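GH5 (Bacteroidetes bacterium AC2a, PDB 4YHE) is a family 5 glycoside hydrolase, a cellulase linked with a polysaccharide utilization locus, and probably cleaves beta-linked glucose chains such as those of cellulose. Local coordinates at residues A42-F47 with H92-I97; V62-H67 with G79-V84; E155-E160 with E205-G210; W246-S251 with E308-Y313. All coordinates share one frame; numbering follows the deposited sequence.

Contact 1. Residues A42-F47 with H92-I97; sequences ATQQTF and HKAGLI
Gln44 and Phe47 touch Lys93, Ala94 and Leu96 where two consecutive outer helices of the (beta/alpha)8, or TIM, barrel come together: the first turn of helix 44-53 packs against the end of helix 78-93 and the link into strand 97-101. From its CB, directed at the 92-97 segment, Gln44 runs with CG anti to the backbone N (chi1 -168°), and a bend at chi2 then lays the amide across the aliphatic chain of Lys93 at about a right angle. CD lies 4.0 Å from Lys93 CD. The OE1 branch is nearer, 3.6 Å from that same Lys93 CD, in a van der Waals contact with the methylene. NE2 passes Lys93 CB at 3.9 Å, but its hydrogen bonds go to Met90 O, a turn back in helix 78-93, and to Asn48 OD1 in its own helix, and this pair fixes which branch of the amide faces which way. Both helix ends are finished locally, helix 44-53 by a capping box of Thr43 and Thr46, helix 78-93 by a Schellman motif at Gly95. Phe47 adds the apolar part. Its CB meets Ala94 CB at 3.9 Å, while the ring leads away onto Leu87, Met90 and Ala91. At the ring edge, near its plane, Leu96 CD1 sits 4.1 Å from Phe47 CD1.

Contact 2. Residues V62-H67 with G79-V84; sequences VTWMGH and GWLDRV
His67 lies flat on the indole of Trp80 in an offset stack, the two planes only 6° from parallel and the imidazole centroid 3.8 Å from that of the five-membered ring. Trp80 CD2 is under the centre of the imidazole, and His67 NE2 reaches 3.4 Å from Trp80 CE3, over the six-membered part. The edge of the same indole is turned to the face of Trp64, with planes at 83°, and here Trp80 CD1 approaches Trp64 CE3 to 3.5 Å. With CG anti to the backbone N (chi1 -173°), the indole reaches out from helix 78-93 to lie between His67 and Trp64, completing an aromatic cluster of three. Valine methyls close the group: Val62 CG1 is 3.5 Å from Trp80 NE1, and Val84 CG2 meets Trp64 CH2 tip to tip. An alanine in place of Trp80 would probably leave a gap between Trp64 and His67 and deprive the imidazole of the surface on which it stacks.

The next shell orients these rings. His67 ND1 is hydrogen-bonded to Glu77 and NE2 to Ser32 O, while Trp64 NE1 is bonded to Asn101 O on the third barrel strand. A type II turn from Trp64 to His67, in the loop from barrel strand 57-60 to helix 78-93, sets His67 with its CB toward the helix, while the Trp64 ring comes back to it at its far end. Because both imidazole nitrogens are engaged by oxygens of other residues, turning the ring over would cost two bonds, and its flat surface remains committed to the indole.

Contact 3. Residues E155-E160 with E205-G210; sequences EWLVFE and ETRYIG
Arg207 NH1 gives a hydrogen bond to Leu157 O at 2.9 Å, the donor tilted 28° from the carbonyl plane. That oxygen is gripped a second time by a water, which also donates to Glu155 O and accepts from Tyr208 N at 2.9 Å, so one molecule satisfies three backbone groups where the chains have not yet closed into a sheet. Arg207 NH2 is spent on Asp153 O and Asn204 OD1. Held in this way, and bent at chi3 (-44°), the side chain passes over the Phe159 ring: CD lies 3.5 Å from the ring centroid, almost on the normal, in a CH-pi contact, and the guanidinium follows in an off-centre cation-pi contact. An alanine here in place of Phe159 would probably open a gap under Arg207 CD and leave the cation without its aromatic support.

Further along, the segments become the fourth and fifth parallel strands of the TIM barrel. Gly210 N donates to Phe159 O at 2.8 Å, whereas the bond from Phe159 N to Tyr208 O is weak at 3.4 Å. Phe159 and Ile209 share the sheet face packed against helix 181-199. Glu160 points to the other face, where its carboxylate is taken up by Arg59, Asn101 and Tyr292. Ahead of the strands, Glu155 lies alongside Tyr208; its OE1 is paired with Arg235, and a second water donates to Glu155 OE2 at 3.0 Å while accepting from Tyr208 OH at 2.7 Å.

Contact 4. Residues W246-S251 with E308-Y313; sequences WDYAGS and EFRLYY
Ala249 and Arg310 mark the nearest approach of the two backbones, their CA atoms 8.2 Å apart, a spacing bridged by side chains. Tyr248 spans it. With CG anti to the backbone N (chi1 172°), its ring extends to helix 304-323 and turns an edge to the face of Tyr313, the planes 63° apart and the centroids separated by 5.5 Å. The atom that does the touching is Tyr248 CE2, 4.1 Å from Tyr313 CG and displaced toward the rim of that ring. Tyr313 comes the other way, so that the two side chains slide past each other, and its OH lies 3.9 Å from Ala249 CB while hydrogen-bonded to Asp244 O. The hydroxyl of Tyr248 ends against the helix backbone; its OH is 3.1 Å from Arg310 N, but the angle is too poor for a hydrogen bond, and Arg310 CA sits at the edge of the ring.

Outside the pair, Trp257 meets both tyrosine rings and Arg301 makes a cation-pi contact with Tyr248. Arg310 runs away extended, to Ala298 O and Glu307. The short helix is itself closed tightly: Gly250 N and Ser251 N reach Trp246 O from opposite faces of its plane, and Ser251 OG donates to Asp247 OD1 at 2.7 Å. Helix 246-249 follows the sixth barrel strand and helix 304-323 the seventh, so the tyrosine pair joins two successive beta-alpha segments of a TIM barrel on the side where the strands end.

All four contacts belong to one eight-stranded barrel. Contact 2 falls within the chain span bracketed by contact 1, and contacts 3 and 4 follow in series. Contacts 1 and 2 share helix 78-93, their centres about 19 Å apart, and are joined through Ala42 O and Arg83 NH2, a probable hydrogen bond. Contact 3, about 18 Å from contact 1 between centres, touches it where His92 and Ile97 pack on Trp156, as strand 97-101 neighbours strand 157-160. Contact 4 lies across the chain's centre, about 31 Å from contact 3 and about 33 Å from contact 2 between centres. Contacts 1 to 3 thus occupy early and middle parts of the barrel, while contact 4 separately packs helices following its sixth and seventh strands.

Contact 1. Residues A42-F47 with H92-I97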
# COMPACT_ATOMS: atom_id res chain seq x y z
N ALA A 42 9.90 -15.59 -3.69
CA ALA A 42 10.80 -14.86 -2.81
C ALA A 42 11.60 -15.83 -1.96
O ALA A 42 11.16 -16.94 -1.68
CB ALA A 42 10.03 -13.87 -1.97
N THR A 43 12.79 -15.40 -1.55
CA THR A 43 13.64 -16.20 -0.71
C THR A 43 14.10 -15.36 0.46
O THR A 43 13.82 -14.18 0.53
CB THR A 43 14.91 -16.69 -1.48
OG1 THR A 43 15.78 -15.59 -1.84
CG2 THR A 43 14.51 -17.45 -2.71
N GLN A 44 14.81 -15.96 1.41
CA GLN A 44 15.41 -15.15 2.48
C GLN A 44 16.27 -14.03 1.95
O GLN A 44 16.33 -12.96 2.54
CB GLN A 44 16.27 -16.01 3.41
CG GLN A 44 16.69 -15.30 4.70
CD GLN A 44 15.51 -14.83 5.54
OE1 GLN A 44 14.65 -15.63 5.94
NE2 GLN A 44 15.46 -13.53 5.82
N GLN A 45 17.01 -14.31 0.88
CA GLN A 45 17.91 -13.34 0.27
C GLN A 45 17.13 -12.09 -0.21
O GLN A 45 17.64 -10.97 -0.18
CB GLN A 45 18.70 -13.99 -0.87
CG GLN A 45 19.77 -15.01 -0.43
CD GLN A 45 19.21 -16.24 0.32
OE1 GLN A 45 18.37 -17.02 -0.21
NE2 GLN A 45 19.68 -16.41 1.56
N THR A 46 15.89 -12.29 -0.68
CA THR A 46 15.04 -11.16 -1.03
C THR A 46 14.94 -10.18 0.13
O THR A 46 15.26 -8.99 -0.03
CB THR A 46 13.61 -11.60 -1.40
OG1 THR A 46 13.66 -12.63 -2.39
CG2 THR A 46 12.82 -10.42 -1.93
N PHE A 47 14.54 -10.67 1.29
CA PHE A 47 14.29 -9.83 2.45
C PHE A 47 15.59 -9.28 3.04
O PHE A 47 15.62 -8.14 3.50
CB PHE A 47 13.47 -10.58 3.47
CG PHE A 47 12.13 -10.99 2.94
CD1 PHE A 47 11.09 -10.08 2.90
CD2 PHE A 47 11.92 -12.25 2.44
CE1 PHE A 47 9.86 -10.43 2.37
CE2 PHE A 47 10.70 -12.62 1.90
CZ PHE A 47 9.67 -11.71 1.88
N HIS A 92 10.72 -11.06 9.00
CA HIS A 92 11.00 -10.83 10.42
C HIS A 92 12.44 -11.16 10.73
O HIS A 92 13.14 -10.42 11.45
CB HIS A 92 10.07 -11.66 11.30
CG HIS A 92 10.26 -11.45 12.78
ND1 HIS A 92 10.35 -10.20 13.36
CD2 HIS A 92 10.34 -12.35 13.80
CE1 HIS A 92 10.51 -10.33 14.66
NE2 HIS A 92 10.50 -11.62 14.96
N LYS A 93 12.91 -12.26 10.17
CA LYS A 93 14.32 -12.63 10.30
C LYS A 93 15.24 -11.54 9.78
O LYS A 93 16.33 -11.34 10.31
CB LYS A 93 14.57 -13.94 9.57
CG LYS A 93 15.94 -14.56 9.77
CD LYS A 93 15.89 -16.02 9.31
CE LYS A 93 17.27 -16.63 9.19
NZ LYS A 93 18.09 -16.45 10.42
N ALA A 94 14.81 -10.82 8.73
CA ALA A 94 15.60 -9.72 8.24
C ALA A 94 15.46 -8.39 9.04
O ALA A 94 16.09 -7.40 8.68
CB ALA A 94 15.30 -9.48 6.77
N GLY A 95 14.61 -8.37 10.06
CA GLY A 95 14.39 -7.17 10.86
C GLY A 95 13.36 -6.17 10.34
O GLY A 95 13.32 -5.05 10.79
N LEU A 96 12.50 -6.60 9.41
CA LEU A 96 11.52 -5.70 8.78
C LEU A 96 10.18 -5.76 9.49
O LEU A 96 9.77 -6.80 9.99
CB LEU A 96 11.33 -6.08 7.31
CG LEU A 96 12.57 -6.09 6.43
CD1 LEU A 96 12.34 -6.85 5.15
CD2 LEU A 96 13.01 -4.66 6.16
N ILE A 97 9.51 -4.61 9.55
CA ILE A 97 8.11 -4.56 9.92
C ILE A 97 7.36 -5.09 8.69
O ILE A 97 7.76 -4.82 7.56
CB ILE A 97 7.70 -3.12 10.27
CG1 ILE A 97 8.35 -2.74 11.61
CG2 ILE A 97 6.19 -2.98 10.37
CD1 ILE A 97 8.53 -1.26 11.82

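Contact 2. Residues V62-H67 with G79-V84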
# COMPACT_ATOMS: atom_id res chain seq x y z
N VAL A 62 -1.51 -10.14 -0.52
CA VAL A 62 -1.84 -11.52 -0.76
C VAL A 62 -3.24 -11.56 -1.34
O VAL A 62 -4.14 -10.98 -0.76
CB VAL A 62 -1.83 -12.33 0.54
CG1 VAL A 62 -2.27 -13.76 0.24
CG2 VAL A 62 -0.45 -12.28 1.20
N THR A 63 -3.40 -12.27 -2.45
CA THR A 63 -4.74 -12.49 -3.03
C THR A 63 -5.15 -13.88 -2.57
O THR A 63 -4.36 -14.82 -2.72
CB THR A 63 -4.69 -12.41 -4.54
OG1 THR A 63 -4.41 -11.07 -4.97
CG2 THR A 63 -6.04 -12.88 -5.17
N TRP A 64 -6.34 -14.02 -1.98
CA TRP A 64 -6.74 -15.28 -1.33
C TRP A 64 -7.63 -16.15 -2.24
O TRP A 64 -7.64 -17.37 -2.16
CB TRP A 64 -7.37 -15.00 0.03
CG TRP A 64 -6.43 -14.29 0.97
CD1 TRP A 64 -6.26 -12.92 1.05
CD2 TRP A 64 -5.50 -14.85 1.92
NE1 TRP A 64 -5.31 -12.62 1.98
CE2 TRP A 64 -4.83 -13.78 2.54
CE3 TRP A 64 -5.18 -16.16 2.31
CZ2 TRP A 64 -3.87 -13.96 3.52
CZ3 TRP A 64 -4.24 -16.35 3.26
CH2 TRP A 64 -3.56 -15.25 3.86
N MET A 65 -8.29 -15.49 -3.17
CA MET A 65 -9.11 -16.07 -4.19
C MET A 65 -8.46 -17.32 -4.79
O MET A 65 -7.31 -17.27 -5.23
CB MET A 65 -9.26 -14.95 -5.24
CG MET A 65 -10.31 -15.13 -6.28
SD MET A 65 -10.32 -13.66 -7.32
CE MET A 65 -8.83 -13.95 -8.25
N GLY A 66 -9.20 -18.44 -4.81
CA GLY A 66 -8.69 -19.74 -5.29
C GLY A 66 -8.23 -20.64 -4.14
O GLY A 66 -8.06 -21.84 -4.35
N HIS A 67 -8.02 -20.08 -2.95
CA HIS A 67 -7.51 -20.81 -1.79
C HIS A 67 -8.48 -20.79 -0.67
O HIS A 67 -8.12 -21.09 0.45
CB HIS A 67 -6.17 -20.24 -1.31
CG HIS A 67 -5.18 -20.10 -2.41
ND1 HIS A 67 -4.52 -21.19 -2.95
CD2 HIS A 67 -4.80 -19.03 -3.13
CE1 HIS A 67 -3.76 -20.78 -3.95
NE2 HIS A 67 -3.89 -19.47 -4.06
N GLY A 79 -1.63 -24.98 2.62
CA GLY A 79 -0.38 -24.71 1.91
C GLY A 79 -0.20 -23.24 1.59
O GLY A 79 0.91 -22.68 1.68
N TRP A 80 -1.30 -22.58 1.23
CA TRP A 80 -1.26 -21.15 0.89
C TRP A 80 -0.93 -20.32 2.12
O TRP A 80 -0.00 -19.50 2.10
CB TRP A 80 -2.57 -20.70 0.28
CG TRP A 80 -2.54 -19.31 -0.25
CD1 TRP A 80 -3.23 -18.23 0.24
CD2 TRP A 80 -1.83 -18.86 -1.39
NE1 TRP A 80 -2.95 -17.12 -0.52
CE2 TRP A 80 -2.11 -17.48 -1.53
CE3 TRP A 80 -0.96 -19.46 -2.30
CZ2 TRP A 80 -1.55 -16.71 -2.54
CZ3 TRP A 80 -0.42 -18.69 -3.31
CH2 TRP A 80 -0.72 -17.34 -3.43
N LEU A 81 -1.66 -20.59 3.21
CA LEU A 81 -1.44 -19.89 4.46
C LEU A 81 -0.01 -20.15 5.00
O LEU A 81 0.62 -19.25 5.53
CB LEU A 81 -2.51 -20.29 5.49
CG LEU A 81 -2.52 -19.55 6.82
CD1 LEU A 81 -2.58 -18.05 6.61
CD2 LEU A 81 -3.72 -19.99 7.64
N ASP A 82 0.50 -21.36 4.79
CA ASP A 82 1.89 -21.72 5.13
C ASP A 82 2.92 -20.84 4.44
O ASP A 82 3.91 -20.43 5.05
CB ASP A 82 2.21 -23.19 4.72
CG ASP A 82 1.60 -24.26 5.65
OD1 ASP A 82 1.08 -23.97 6.73
OD2 ASP A 82 1.64 -25.45 5.27
N ARG A 83 2.71 -20.57 3.16
CA ARG A 83 3.64 -19.75 2.40
C ARG A 83 3.61 -18.30 2.87
O ARG A 83 4.66 -17.69 3.05
CB ARG A 83 3.33 -19.84 0.91
CG ARG A 83 4.20 -19.00 0.01
CD ARG A 83 5.68 -19.33 0.15
NE ARG A 83 6.47 -18.58 -0.83
CZ ARG A 83 7.79 -18.46 -0.77
NH1 ARG A 83 8.47 -19.03 0.20
NH2 ARG A 83 8.44 -17.78 -1.70
N VAL A 84 2.41 -17.77 3.11
CA VAL A 84 2.26 -16.44 3.71
C VAL A 84 3.02 -16.41 5.04
O VAL A 84 3.83 -15.50 5.27
CB VAL A 84 0.80 -16.02 3.93
CG1 VAL A 84 0.76 -14.64 4.60
CG2 VAL A 84 0.05 -15.98 2.62

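Contact 3. Residues E155-E160 with E205-G210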
# COMPACT_ATOMS: atom_id res chain seq x y z
N GLU A 155 3.99 -7.00 17.41
CA GLU A 155 3.53 -5.78 16.72
C GLU A 155 4.38 -5.37 15.52
O GLU A 155 4.07 -4.39 14.86
CB GLU A 155 3.28 -4.61 17.69
CG GLU A 155 4.51 -3.91 18.20
CD GLU A 155 4.18 -2.71 19.10
OE1 GLU A 155 3.15 -2.72 19.85
OE2 GLU A 155 4.97 -1.77 19.05
N TRP A 156 5.48 -6.11 15.27
CA TRP A 156 6.21 -6.02 14.01
C TRP A 156 5.35 -6.51 12.83
O TRP A 156 5.66 -6.17 11.71
CB TRP A 156 7.55 -6.78 14.04
CG TRP A 156 7.40 -8.21 14.42
CD1 TRP A 156 7.52 -8.75 15.68
CD2 TRP A 156 7.09 -9.30 13.54
NE1 TRP A 156 7.28 -10.10 15.63
CE2 TRP A 156 7.03 -10.47 14.34
CE3 TRP A 156 6.85 -9.40 12.16
CZ2 TRP A 156 6.75 -11.73 13.80
CZ3 TRP A 156 6.58 -10.66 11.62
CH2 TRP A 156 6.52 -11.80 12.44
N LEU A 157 4.30 -7.28 13.09
CA LEU A 157 3.37 -7.77 12.04
C LEU A 157 2.07 -6.94 12.07
O LEU A 157 1.36 -6.94 13.07
CB LEU A 157 3.06 -9.25 12.24
CG LEU A 157 2.06 -9.90 11.26
CD1 LEU A 157 2.55 -9.75 9.83
CD2 LEU A 157 1.81 -11.35 11.59
N VAL A 158 1.80 -6.25 10.96
CA VAL A 158 0.63 -5.38 10.78
C VAL A 158 -0.35 -6.06 9.83
O VAL A 158 0.06 -6.65 8.83
CB VAL A 158 1.05 -4.03 10.14
CG1 VAL A 158 -0.15 -3.14 9.84
CG2 VAL A 158 2.08 -3.28 10.98
N PHE A 159 -1.63 -6.02 10.16
CA PHE A 159 -2.66 -6.48 9.26
C PHE A 159 -3.30 -5.26 8.59
O PHE A 159 -3.71 -4.32 9.28
CB PHE A 159 -3.77 -7.24 9.98
CG PHE A 159 -3.36 -8.57 10.57
CD1 PHE A 159 -2.17 -9.17 10.27
CD2 PHE A 159 -4.23 -9.22 11.43
CE1 PHE A 159 -1.83 -10.39 10.83
CE2 PHE A 159 -3.91 -10.45 12.00
CZ PHE A 159 -2.71 -11.03 11.69
N GLU A 160 -3.41 -5.30 7.26
CA GLU A 160 -4.12 -4.28 6.50
C GLU A 160 -5.40 -4.94 5.97
O GLU A 160 -5.33 -5.96 5.29
CB GLU A 160 -3.23 -3.78 5.39
CG GLU A 160 -3.85 -2.80 4.42
CD GLU A 160 -2.90 -2.52 3.27
OE1 GLU A 160 -1.87 -1.81 3.48
OE2 GLU A 160 -3.18 -3.05 2.18
N GLU A 205 -4.71 -8.84 19.79
CA GLU A 205 -5.39 -7.89 20.67
C GLU A 205 -4.88 -6.49 20.55
O GLU A 205 -5.66 -5.55 20.62
CB GLU A 205 -5.25 -8.30 22.15
CG GLU A 205 -5.93 -7.35 23.16
CD GLU A 205 -7.45 -7.49 23.21
OE1 GLU A 205 -8.03 -8.01 22.22
OE2 GLU A 205 -8.09 -7.11 24.24
N THR A 206 -3.57 -6.33 20.42
CA THR A 206 -2.95 -5.02 20.38
C THR A 206 -2.13 -4.79 19.11
O THR A 206 -1.28 -3.90 19.08
CB THR A 206 -2.01 -4.88 21.58
OG1 THR A 206 -1.09 -5.96 21.52
CG2 THR A 206 -2.81 -4.97 22.86
N ARG A 207 -2.36 -5.61 18.09
CA ARG A 207 -1.71 -5.45 16.79
C ARG A 207 -2.18 -4.15 16.14
O ARG A 207 -3.37 -3.80 16.25
CB ARG A 207 -2.10 -6.63 15.88
CG ARG A 207 -1.42 -6.62 14.52
CD ARG A 207 -1.72 -7.86 13.66
NE ARG A 207 -1.66 -9.15 14.35
CZ ARG A 207 -0.59 -9.70 14.92
NH1 ARG A 207 0.59 -9.09 14.93
NH2 ARG A 207 -0.69 -10.89 15.51
N TYR A 208 -1.28 -3.44 15.47
CA TYR A 208 -1.67 -2.35 14.58
C TYR A 208 -2.43 -2.87 13.38
O TYR A 208 -2.01 -3.84 12.75
CB TYR A 208 -0.49 -1.56 14.14
CG TYR A 208 0.05 -0.73 15.27
CD1 TYR A 208 -0.52 0.49 15.57
CD2 TYR A 208 1.10 -1.18 16.04
CE1 TYR A 208 -0.06 1.25 16.63
CE2 TYR A 208 1.58 -0.42 17.10
CZ TYR A 208 0.99 0.79 17.39
OH TYR A 208 1.45 1.58 18.41
N ILE A 209 -3.55 -2.24 13.08
CA ILE A 209 -4.34 -2.59 11.91
C ILE A 209 -4.49 -1.39 10.98
O ILE A 209 -4.97 -0.33 11.40
CB ILE A 209 -5.72 -3.06 12.31
CG1 ILE A 209 -5.66 -4.29 13.23
CG2 ILE A 209 -6.55 -3.35 11.07
CD1 ILE A 209 -7.00 -4.65 13.82
N GLY A 210 -4.08 -1.56 9.72
CA GLY A 210 -4.24 -0.52 8.69
C GLY A 210 -5.61 -0.63 8.05
O GLY A 210 -6.03 -1.72 7.69
O HOH W 1 1.27 -4.51 14.50
O HOH W 2 3.59 0.73 19.83

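Contact 4. Residues W246-S251 with E308-Y313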
# COMPACT_ATOMS: atom_id res chain seq x y z
N TRP A 246 -1.05 10.89 -11.93
CA TRP A 246 -1.00 9.63 -12.62
C TRP A 246 -0.33 9.71 -13.97
O TRP A 246 0.41 8.81 -14.34
CB TRP A 246 -2.44 9.06 -12.78
CG TRP A 246 -2.42 7.77 -13.54
CD1 TRP A 246 -2.83 7.57 -14.81
CD2 TRP A 246 -1.92 6.51 -13.08
NE1 TRP A 246 -2.62 6.29 -15.18
CE2 TRP A 246 -2.08 5.60 -14.13
CE3 TRP A 246 -1.36 6.07 -11.88
CZ2 TRP A 246 -1.71 4.27 -14.02
CZ3 TRP A 246 -1.00 4.74 -11.77
CH2 TRP A 246 -1.16 3.86 -12.84
N ASP A 247 -0.59 10.78 -14.75
CA ASP A 247 -0.04 10.82 -16.10
C ASP A 247 1.49 11.16 -16.17
O ASP A 247 2.12 11.13 -17.24
CB ASP A 247 -0.88 11.70 -16.99
CG ASP A 247 -2.18 11.01 -17.42
OD1 ASP A 247 -2.22 9.76 -17.47
OD2 ASP A 247 -3.15 11.75 -17.68
N TYR A 248 2.06 11.46 -15.01
CA TYR A 248 3.51 11.43 -14.82
C TYR A 248 4.00 10.09 -14.25
O TYR A 248 4.82 9.40 -14.88
CB TYR A 248 3.99 12.57 -13.93
CG TYR A 248 5.45 12.38 -13.62
CD1 TYR A 248 6.41 12.52 -14.62
CD2 TYR A 248 5.85 11.95 -12.37
CE1 TYR A 248 7.75 12.26 -14.35
CE2 TYR A 248 7.18 11.69 -12.08
CZ TYR A 248 8.14 11.82 -13.08
OH TYR A 248 9.49 11.56 -12.80
N ALA A 249 3.52 9.74 -13.06
CA ALA A 249 4.06 8.61 -12.30
C ALA A 249 3.67 7.23 -12.80
O ALA A 249 4.47 6.29 -12.71
CB ALA A 249 3.70 8.73 -10.84
N GLY A 250 2.44 7.11 -13.31
CA GLY A 250 1.88 5.83 -13.65
C GLY A 250 1.82 5.52 -15.13
O GLY A 250 2.40 4.54 -15.58
N SER A 251 1.13 6.37 -15.90
CA SER A 251 1.03 6.14 -17.35
C SER A 251 2.25 6.63 -18.09
O SER A 251 2.51 6.18 -19.19
CB SER A 251 -0.22 6.77 -17.95
OG SER A 251 -0.12 8.17 -17.90
N GLU A 308 16.40 11.46 -14.02
CA GLU A 308 16.73 12.41 -12.94
C GLU A 308 15.48 13.06 -12.35
O GLU A 308 15.42 13.32 -11.13
CB GLU A 308 17.73 13.48 -13.40
CG GLU A 308 19.16 12.95 -13.61
CD GLU A 308 19.78 12.33 -12.37
OE1 GLU A 308 19.72 12.93 -11.31
OE2 GLU A 308 20.32 11.22 -12.46
N PHE A 309 14.46 13.29 -13.19
CA PHE A 309 13.20 13.79 -12.68
C PHE A 309 12.46 12.82 -11.77
O PHE A 309 11.88 13.25 -10.81
CB PHE A 309 12.29 14.23 -13.81
CG PHE A 309 12.67 15.57 -14.37
CD1 PHE A 309 12.22 16.73 -13.77
CD2 PHE A 309 13.53 15.66 -15.46
CE1 PHE A 309 12.59 17.98 -14.28
CE2 PHE A 309 13.90 16.88 -15.96
CZ PHE A 309 13.44 18.04 -15.36
N ARG A 310 12.47 11.53 -12.09
CA ARG A 310 11.95 10.49 -11.22
C ARG A 310 12.65 10.46 -9.83
O ARG A 310 12.01 10.36 -8.79
CB ARG A 310 12.05 9.13 -11.93
CG ARG A 310 11.46 7.97 -11.13
CD ARG A 310 12.08 6.66 -11.56
NE ARG A 310 11.39 5.49 -11.06
CZ ARG A 310 11.86 4.24 -11.09
NH1 ARG A 310 13.07 3.96 -11.53
NH2 ARG A 310 11.13 3.26 -10.61
N LEU A 311 13.97 10.60 -9.83
CA LEU A 311 14.72 10.63 -8.58
C LEU A 311 14.38 11.88 -7.77
O LEU A 311 14.21 11.78 -6.57
CB LEU A 311 16.23 10.54 -8.82
CG LEU A 311 16.75 9.32 -9.58
CD1 LEU A 311 18.28 9.28 -9.60
CD2 LEU A 311 16.24 8.04 -8.94
N TYR A 312 14.27 13.02 -8.45
CA TYR A 312 13.80 14.28 -7.85
C TYR A 312 12.43 14.10 -7.23
O TYR A 312 12.21 14.48 -6.12
CB TYR A 312 13.78 15.42 -8.88
CG TYR A 312 13.13 16.67 -8.37
CD1 TYR A 312 13.76 17.46 -7.39
CD2 TYR A 312 11.89 17.09 -8.85
CE1 TYR A 312 13.16 18.59 -6.90
CE2 TYR A 312 11.30 18.25 -8.37
CZ TYR A 312 11.95 19.00 -7.39
OH TYR A 312 11.40 20.13 -6.88
N TYR A 313 11.51 13.51 -7.97
CA TYR A 313 10.20 13.21 -7.41
C TYR A 313 10.27 12.41 -6.11
O TYR A 313 9.65 12.80 -5.13
CB TYR A 313 9.40 12.50 -8.50
CG TYR A 313 8.05 11.96 -8.13
CD1 TYR A 313 6.91 12.77 -8.16
CD2 TYR A 313 7.88 10.62 -7.87
CE1 TYR A 313 5.65 12.24 -7.92
CE2 TYR A 313 6.62 10.08 -7.62
CZ TYR A 313 5.51 10.89 -7.64
OH TYR A 313 4.28 10.36 -7.40